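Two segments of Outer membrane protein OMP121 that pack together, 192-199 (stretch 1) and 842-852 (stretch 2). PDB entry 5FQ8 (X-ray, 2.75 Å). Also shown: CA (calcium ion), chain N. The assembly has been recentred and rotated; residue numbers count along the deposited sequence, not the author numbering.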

# COMPACT_ATOMS: atom_id res chain seq x y z
N PRO B 192 -38.77 4.90 3.61
CA PRO B 192 -39.45 4.95 4.90
C PRO B 192 -40.54 6.01 4.88
O PRO B 192 -40.41 7.06 4.25
CB PRO B 192 -38.33 5.30 5.87
CG PRO B 192 -37.11 4.83 5.20
CD PRO B 192 -37.32 5.14 3.78
N GLU B 193 -41.63 5.72 5.57
CA GLU B 193 -42.70 6.69 5.65
C GLU B 193 -42.31 7.76 6.65
O GLU B 193 -41.95 7.47 7.79
CB GLU B 193 -44.00 6.02 6.06
CG GLU B 193 -45.15 6.97 6.18
CD GLU B 193 -46.39 6.30 6.65
OE1 GLU B 193 -46.34 5.09 6.91
OE2 GLU B 193 -47.41 6.99 6.76
N PHE B 194 -42.39 9.00 6.22
CA PHE B 194 -41.87 10.13 6.95
C PHE B 194 -42.97 10.91 7.64
O PHE B 194 -44.13 10.85 7.25
CB PHE B 194 -41.11 11.08 6.02
CG PHE B 194 -39.96 10.45 5.35
CD1 PHE B 194 -38.88 10.01 6.09
CD2 PHE B 194 -39.95 10.28 3.99
CE1 PHE B 194 -37.82 9.42 5.49
CE2 PHE B 194 -38.87 9.71 3.37
CZ PHE B 194 -37.81 9.27 4.12
N GLN B 195 -42.57 11.65 8.65
CA GLN B 195 -43.40 12.67 9.25
C GLN B 195 -43.22 13.95 8.46
O GLN B 195 -42.10 14.29 8.09
CB GLN B 195 -43.00 12.85 10.72
CG GLN B 195 -43.10 14.27 11.22
CD GLN B 195 -41.81 15.01 11.11
OE1 GLN B 195 -41.81 16.20 10.87
NE2 GLN B 195 -40.70 14.32 11.30
N ASN B 196 -44.29 14.65 8.18
CA ASN B 196 -44.20 15.94 7.51
C ASN B 196 -44.80 17.04 8.38
O ASN B 196 -45.31 18.03 7.87
CB ASN B 196 -44.86 15.94 6.13
CG ASN B 196 -44.12 15.08 5.11
OD1 ASN B 196 -43.04 15.44 4.65
ND2 ASN B 196 -44.72 13.97 4.73
N GLU B 197 -44.73 16.88 9.70
CA GLU B 197 -45.33 17.83 10.61
C GLU B 197 -44.34 18.85 11.14
O GLU B 197 -44.69 20.03 11.28
CB GLU B 197 -45.97 17.08 11.78
CG GLU B 197 -47.09 17.82 12.47
CD GLU B 197 -47.71 17.02 13.60
OE1 GLU B 197 -47.51 15.79 13.65
OE2 GLU B 197 -48.41 17.63 14.43
N PHE B 198 -43.09 18.44 11.39
CA PHE B 198 -42.08 19.31 11.99
C PHE B 198 -40.83 19.33 11.11
O PHE B 198 -40.51 18.36 10.44
CB PHE B 198 -41.72 18.84 13.40
CG PHE B 198 -42.90 18.41 14.22
CD1 PHE B 198 -43.62 19.32 14.96
CD2 PHE B 198 -43.28 17.08 14.26
CE1 PHE B 198 -44.68 18.93 15.71
CE2 PHE B 198 -44.35 16.67 15.01
CZ PHE B 198 -45.05 17.60 15.74
N GLY B 199 -40.11 20.45 11.15
CA GLY B 199 -38.98 20.66 10.29
C GLY B 199 -37.66 20.70 11.03
O GLY B 199 -37.51 20.19 12.15
N ASN B 842 -37.37 11.83 11.65
CA ASN B 842 -38.02 11.85 10.35
C ASN B 842 -39.08 10.78 10.18
O ASN B 842 -39.96 10.96 9.35
CB ASN B 842 -36.98 11.70 9.24
CG ASN B 842 -36.23 12.96 8.96
OD1 ASN B 842 -36.69 14.04 9.30
ND2 ASN B 842 -35.08 12.84 8.35
N ALA B 843 -39.02 9.69 10.92
CA ALA B 843 -40.05 8.67 10.81
C ALA B 843 -41.36 9.17 11.38
O ALA B 843 -41.39 9.95 12.33
CB ALA B 843 -39.61 7.39 11.52
N ILE B 844 -42.46 8.71 10.79
CA ILE B 844 -43.78 9.18 11.18
C ILE B 844 -44.07 8.79 12.62
O ILE B 844 -44.74 9.53 13.35
CB ILE B 844 -44.84 8.63 10.20
CG1 ILE B 844 -46.21 9.22 10.50
CG2 ILE B 844 -44.88 7.13 10.20
CD1 ILE B 844 -46.29 10.69 10.29
N GLN B 845 -43.54 7.66 13.06
CA GLN B 845 -43.70 7.27 14.45
C GLN B 845 -43.24 8.35 15.41
O GLN B 845 -43.84 8.52 16.47
CB GLN B 845 -42.92 5.99 14.73
CG GLN B 845 -43.59 4.74 14.24
CD GLN B 845 -43.32 4.48 12.80
OE1 GLN B 845 -42.89 5.36 12.09
NE2 GLN B 845 -43.55 3.26 12.36
N THR B 846 -42.19 9.11 15.07
CA THR B 846 -41.69 10.06 16.05
C THR B 846 -42.61 11.25 16.22
O THR B 846 -42.36 12.07 17.11
CB THR B 846 -40.28 10.54 15.67
OG1 THR B 846 -40.35 11.42 14.55
CG2 THR B 846 -39.38 9.38 15.35
N ALA B 847 -43.65 11.36 15.42
CA ALA B 847 -44.63 12.42 15.61
C ALA B 847 -45.69 12.03 16.64
O ALA B 847 -46.75 12.64 16.68
CB ALA B 847 -45.28 12.76 14.27
N TYR B 848 -45.36 11.10 17.53
CA TYR B 848 -46.34 10.32 18.28
C TYR B 848 -47.33 11.16 19.07
O TYR B 848 -48.54 10.99 18.94
CB TYR B 848 -45.61 9.35 19.20
CG TYR B 848 -46.40 8.85 20.37
CD1 TYR B 848 -47.35 7.86 20.21
CD2 TYR B 848 -46.17 9.32 21.65
CE1 TYR B 848 -48.05 7.39 21.26
CE2 TYR B 848 -46.86 8.85 22.70
CZ TYR B 848 -47.81 7.88 22.50
OH TYR B 848 -48.53 7.39 23.57
N ASN B 849 -46.86 12.03 19.94
CA ASN B 849 -47.79 12.71 20.82
C ASN B 849 -47.99 14.15 20.39
O ASN B 849 -48.21 15.02 21.22
CB ASN B 849 -47.31 12.63 22.26
CG ASN B 849 -48.39 12.93 23.26
OD1 ASN B 849 -49.27 12.12 23.49
ND2 ASN B 849 -48.33 14.10 23.87
N ASP B 850 -47.91 14.41 19.09
CA ASP B 850 -47.76 15.77 18.59
C ASP B 850 -46.58 16.43 19.27
O ASP B 850 -46.48 17.66 19.35
CB ASP B 850 -49.05 16.57 18.78
CG ASP B 850 -50.23 15.92 18.10
OD1 ASP B 850 -50.33 14.68 18.13
OD2 ASP B 850 -51.06 16.69 17.59
N ARG B 851 -45.68 15.59 19.77
CA ARG B 851 -44.41 16.00 20.34
C ARG B 851 -44.60 16.94 21.53
O ARG B 851 -43.74 17.75 21.85
CB ARG B 851 -43.51 16.59 19.26
CG ARG B 851 -42.86 15.50 18.45
CD ARG B 851 -41.93 16.04 17.40
NE ARG B 851 -41.45 14.96 16.56
CZ ARG B 851 -40.78 15.14 15.43
NH1 ARG B 851 -40.53 16.36 15.02
NH2 ARG B 851 -40.37 14.10 14.72
N ASN B 852 -45.72 16.81 22.19
CA ASN B 852 -45.94 17.54 23.42
C ASN B 852 -45.38 16.75 24.59
O ASN B 852 -45.25 15.53 24.52
CB ASN B 852 -47.42 17.78 23.62
CG ASN B 852 -47.99 18.68 22.59
OD1 ASN B 852 -47.39 19.69 22.23
ND2 ASN B 852 -49.16 18.33 22.08
CA CA N . -50.73 14.35 16.19
O HOH W 1 -51.04 12.75 14.59

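Two loops more than six hundred residues apart in one chain meet here, burying 563 Å² counting both sides. Stretch 1 has no regular structure; it is extended through Gln195, then bends at Asn196 and Glu197. Stretch 2 enters as loop, makes a short 3-10 segment over 844-846, then folds through two overlapping turns, type I from Ala847 to Asp850 and type I' from Asn849 to Asn852. The design logic is a brief backbone splice at one end, followed by side-chain packing against the turns.

Pro192 leads in without touching the partner. At Glu193 the backbone carbonyl does the bonding: Ile844 N donates to Glu193 O at 3.3 Å. The side chain, extended with chi1 and chi2 both t, places its carboxylate carbon CD 3.9 Å from Ile844 CG2, a van der Waals contact, while both carboxylate oxygens are hydrogen-bonded elsewhere in the structure.

Phe194 sits between the two backbone hydrogen bonds and forms a single beta bridge with Ala843, their CA atoms 4.5 Å apart. Its CA also approaches Asn842 O at 3.2 Å in a CA-H...O contact, so that one carbonyl serves two neighbours in stretch 1. The CA-to-CB bond points away overall, yet the ring still borders the partner: Phe194 CD1 is 4.0 Å from Asn842 CB, and Asn842 O lies at the ring edge, near its plane.

Gln195 closes the splice and begins the side-chain contact. Its backbone N donates to Asn842 O at 2.8 Å, the shorter and straighter of the two cross-stretch bonds. Gln195 CB packs 4.0 Å from Ile844 CD1, and Gln195 CG lies 4.0 Å from Ala847 CB, so the aliphatic part of a polar residue covers apolar groups. The amide oxygen turns back on its own stretch: Gln195 OE1 accepts from Phe198 N at 2.6 Å and, weakly, from Glu197 N at 3.2 Å. This brackets the local bend and ties Gln195 to the next aromatic contact. Gln195 NE2 and Arg851 NH2, 3.4 Å apart, are both donors and do not bond.

Asn196 points away, but Glu197 points toward stretch 2, and its OE1 comes within 3.8 Å of Ala847 CB. Nearby, Asp850 binds the calcium ion through OD1 at 2.0 Å and OD2 at 2.8 Å.

Phe198 makes the main aromatic contact. Arg851 CD lies over one face of its ring, 3.7 Å from the centroid and 23° off the normal, a CH-pi contact, while Ala847 CB meets the ring edge, with Phe198 CE2 at 4.1 Å. Phe198 CD2 also lies over one face of the guanidinium, 2.9 Å from Arg851 NH1. Bonds within stretch 2 hold the arginine in place: Arg851 NE donates to Thr846 O at 3.1 Å, and Arg851 NH2 to Thr846 OG1 at 2.7 Å. Thr846 OG1 in turn donates to Ala843 O at 2.9 Å, linking the arginine back to the bridged residue. Gly199 then leaves the contact. The rule is economical: two backbone bonds set the register, and an internally braced arginine presents itself to a phenylalanine.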